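Local coordinates for protein Alpha/beta hydrolase (Legionella pneumophila subsp. pneumophila str. Philadelphia 1, PDB 4EZI) that is an alpha/beta-hydrolase-fold protein whose function is not established, probably a serine hydrolase and perhaps a lipase acting on triacylglycerols, at residues K162-F173 and L189-P200. Sequence-based numbering, arbitrary orientation. Where two conformers were deposited one is given.
Sequences KLYLAGYSEGGF and LPVSAVAPGSAP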
# COMPACT_ATOMS: atom_id res chain seq x y z
N LYS A 162 18.23 9.32 -4.61
CA LYS A 162 17.70 7.96 -4.75
C LYS A 162 16.32 7.89 -4.08
O LYS A 162 16.15 8.31 -2.93
CB LYS A 162 18.61 6.92 -4.11
CG LYS A 162 20.00 6.76 -4.77
CD LYS A 162 19.94 5.98 -6.07
CE LYS A 162 21.34 5.72 -6.66
NZ LYS A 162 21.29 4.96 -7.94
N LEU A 163 15.35 7.35 -4.82
CA LEU A 163 13.97 7.23 -4.37
C LEU A 163 13.42 5.87 -4.79
O LEU A 163 13.39 5.53 -5.99
CB LEU A 163 13.12 8.35 -4.96
CG LEU A 163 11.62 8.31 -4.67
CD1 LEU A 163 11.29 8.34 -3.17
CD2 LEU A 163 10.92 9.44 -5.39
N TYR A 164 12.97 5.10 -3.82
CA TYR A 164 12.46 3.75 -4.05
C TYR A 164 11.00 3.69 -3.59
O TYR A 164 10.68 4.25 -2.55
CB TYR A 164 13.29 2.73 -3.25
CG TYR A 164 14.79 2.93 -3.34
CD1 TYR A 164 15.50 2.55 -4.46
CD2 TYR A 164 15.48 3.56 -2.32
CE1 TYR A 164 16.89 2.75 -4.54
CE2 TYR A 164 16.84 3.76 -2.37
CZ TYR A 164 17.54 3.38 -3.49
OH TYR A 164 18.90 3.56 -3.55
N LEU A 165 10.14 3.00 -4.33
CA LEU A 165 8.72 2.91 -3.97
C LEU A 165 8.34 1.44 -3.82
O LEU A 165 8.53 0.67 -4.75
CB LEU A 165 7.84 3.56 -5.05
CG LEU A 165 8.24 4.95 -5.56
CD1 LEU A 165 7.28 5.35 -6.68
CD2 LEU A 165 8.30 6.00 -4.46
N ALA A 166 7.75 1.06 -2.68
CA ALA A 166 7.32 -0.32 -2.45
C ALA A 166 6.04 -0.33 -1.63
O ALA A 166 5.72 0.63 -0.96
CB ALA A 166 8.40 -1.14 -1.75
N GLY A 167 5.38 -1.47 -1.63
CA GLY A 167 4.22 -1.67 -0.79
C GLY A 167 3.75 -3.09 -0.92
O GLY A 167 4.29 -3.84 -1.74
N TYR A 168 2.71 -3.45 -0.17
CA TYR A 168 2.17 -4.83 -0.24
C TYR A 168 0.67 -4.75 -0.29
O TYR A 168 0.04 -3.99 0.44
CB TYR A 168 2.62 -5.64 0.98
CG TYR A 168 2.51 -7.14 0.77
CD1 TYR A 168 3.46 -7.80 -0.00
CD2 TYR A 168 1.47 -7.91 1.30
CE1 TYR A 168 3.38 -9.17 -0.23
CE2 TYR A 168 1.37 -9.27 1.06
CZ TYR A 168 2.34 -9.89 0.30
OH TYR A 168 2.26 -11.22 0.00
N SER A 169 0.08 -5.62 -1.11
CA SER A 169 -1.37 -5.85 -1.13
C SER A 169 -2.06 -4.55 -1.56
O SER A 169 -1.73 -4.05 -2.65
CB SER A 169 -1.81 -6.45 0.21
OG SER A 169 -3.09 -7.04 0.14
N GLU A 170 -2.98 -3.98 -0.79
CA GLU A 170 -3.51 -2.65 -1.14
C GLU A 170 -2.36 -1.69 -1.46
O GLU A 170 -2.46 -0.86 -2.36
CB GLU A 170 -4.36 -2.05 -0.01
CG GLU A 170 -4.96 -0.71 -0.39
CD GLU A 170 -5.64 0.04 0.72
OE1 GLU A 170 -5.49 -0.31 1.89
OE2 GLU A 170 -6.36 1.03 0.37
N GLY A 171 -1.28 -1.79 -0.69
CA GLY A 171 -0.12 -0.95 -0.90
C GLY A 171 0.69 -1.20 -2.14
O GLY A 171 1.40 -0.30 -2.58
N GLY A 172 0.56 -2.40 -2.69
CA GLY A 172 1.13 -2.63 -4.02
C GLY A 172 0.40 -1.82 -5.06
O GLY A 172 1.00 -1.23 -5.95
N PHE A 173 -0.93 -1.80 -4.95
CA PHE A 173 -1.75 -0.93 -5.79
C PHE A 173 -1.40 0.54 -5.55
O PHE A 173 -1.20 1.29 -6.50
CB PHE A 173 -3.22 -1.26 -5.51
CG PHE A 173 -4.22 -0.44 -6.28
CD1 PHE A 173 -4.70 0.76 -5.81
CD2 PHE A 173 -4.73 -0.91 -7.48
CE1 PHE A 173 -5.65 1.48 -6.50
CE2 PHE A 173 -5.70 -0.21 -8.16
CZ PHE A 173 -6.14 1.00 -7.70
N LEU A 189 10.98 14.70 -10.92
CA LEU A 189 11.42 14.03 -9.69
C LEU A 189 11.90 12.62 -10.06
O LEU A 189 11.10 11.78 -10.42
CB LEU A 189 10.27 13.95 -8.69
CG LEU A 189 10.64 13.23 -7.39
CD1 LEU A 189 11.73 13.99 -6.61
CD2 LEU A 189 9.41 13.01 -6.54
N PRO A 190 13.21 12.34 -9.94
CA PRO A 190 13.68 11.01 -10.34
C PRO A 190 13.17 9.92 -9.41
O PRO A 190 13.13 10.13 -8.19
CB PRO A 190 15.21 11.10 -10.27
CG PRO A 190 15.54 12.55 -10.16
CD PRO A 190 14.33 13.26 -9.65
N VAL A 191 12.76 8.80 -10.00
CA VAL A 191 12.38 7.61 -9.26
C VAL A 191 13.41 6.54 -9.64
O VAL A 191 13.68 6.34 -10.84
CB VAL A 191 10.96 7.15 -9.60
CG1 VAL A 191 10.64 5.81 -8.88
CG2 VAL A 191 9.93 8.21 -9.26
N SER A 192 14.02 5.89 -8.65
CA SER A 192 15.13 4.95 -8.86
C SER A 192 14.68 3.51 -9.10
O SER A 192 15.29 2.80 -9.88
CB SER A 192 16.11 4.99 -7.68
OG SER A 192 16.49 6.32 -7.37
N ALA A 193 13.63 3.07 -8.42
CA ALA A 193 13.17 1.69 -8.57
C ALA A 193 11.82 1.57 -7.87
O ALA A 193 11.55 2.26 -6.88
CB ALA A 193 14.13 0.69 -7.96
N VAL A 194 10.98 0.67 -8.37
CA VAL A 194 9.61 0.48 -7.91
C VAL A 194 9.36 -1.03 -7.81
O VAL A 194 9.61 -1.76 -8.76
CB VAL A 194 8.62 1.15 -8.89
CG1 VAL A 194 7.19 0.98 -8.38
CG2 VAL A 194 8.96 2.62 -9.04
N ALA A 195 8.80 -1.49 -6.68
CA ALA A 195 8.59 -2.91 -6.47
C ALA A 195 7.27 -3.16 -5.70
O ALA A 195 7.26 -3.40 -4.50
CB ALA A 195 9.77 -3.54 -5.73
N PRO A 196 6.12 -3.10 -6.40
CA PRO A 196 4.85 -3.46 -5.77
C PRO A 196 4.82 -4.93 -5.43
O PRO A 196 5.07 -5.76 -6.29
CB PRO A 196 3.82 -3.11 -6.84
CG PRO A 196 4.55 -3.30 -8.09
CD PRO A 196 5.94 -2.80 -7.82
N GLY A 197 4.43 -5.25 -4.19
CA GLY A 197 4.33 -6.60 -3.71
C GLY A 197 2.90 -7.08 -3.64
O GLY A 197 2.02 -6.42 -3.07
N SER A 198 2.65 -8.24 -4.26
CA SER A 198 1.35 -8.92 -4.22
C SER A 198 0.18 -7.96 -4.41
O SER A 198 -0.77 -7.94 -3.63
CB SER A 198 1.21 -9.73 -2.93
OG SER A 198 2.26 -10.69 -2.87
N ALA A 199 0.26 -7.16 -5.47
CA ALA A 199 -0.78 -6.17 -5.72
C ALA A 199 -1.95 -6.80 -6.46
O ALA A 199 -1.79 -7.75 -7.22
CB ALA A 199 -0.25 -5.06 -6.56
N PRO A 200 -3.15 -6.23 -6.31
CA PRO A 200 -4.27 -6.55 -7.20
C PRO A 200 -4.10 -5.84 -8.52
O PRO A 200 -3.87 -4.64 -8.54
CB PRO A 200 -5.50 -6.02 -6.46
CG PRO A 200 -4.97 -4.86 -5.66
CD PRO A 200 -3.54 -5.24 -5.28
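Leu163 and Ser192 open a parallel strand pairing with a bond pair in which a side chain stands in for backbone. Leu163 N donates to Ser192 OG (3.0 Å, 166° at the hydrogen), while Ser192 N returns a bond to Leu163 O. A chi1 of -50° puts OG beside Ser192's own backbone N, and both polar groups address Leu163. The ladder continues with Leu165 N to Ala193 O at 3.0 Å and Ala195 N to Leu165 O at 2.9 Å. It then loosens, and Gln362 NE2 bonds both Ala195 O and Gly167 O. Gly197 N reaches Gly167 O (2.8 Å), with the donor tilted 25° from the carbonyl plane of Gly167.

On one face Leu165 lays CD1 against Val194 CG2 and Val191 CG1, both at 4.0 Å; on the other, Tyr164 receives Ala193 CB at its ring edge. Ser198 packs CB against Tyr168 CZ, and its OG lies 2.9 Å from Tyr168 OH, at most a weak bond; the hydroxyl's stronger partner is His351 O.

Next along the chain, Gly197 O accepts Ser169 N (2.9 Å), tying down the tight turn into helix 170-185. There Ala199 CB rests on the Gly172 backbone, where glycine permits close approach. Ser169 OG bonds His351 NE2, consistent with a Ser-His-Asp triad completed by Asp318. In this beta-alpha-beta unit Gly167, Ser169, with its strained positive phi, and Gly171 match the GxSxG pattern, consistent with the nucleophile elbow of the alpha/beta-hydrolase fold.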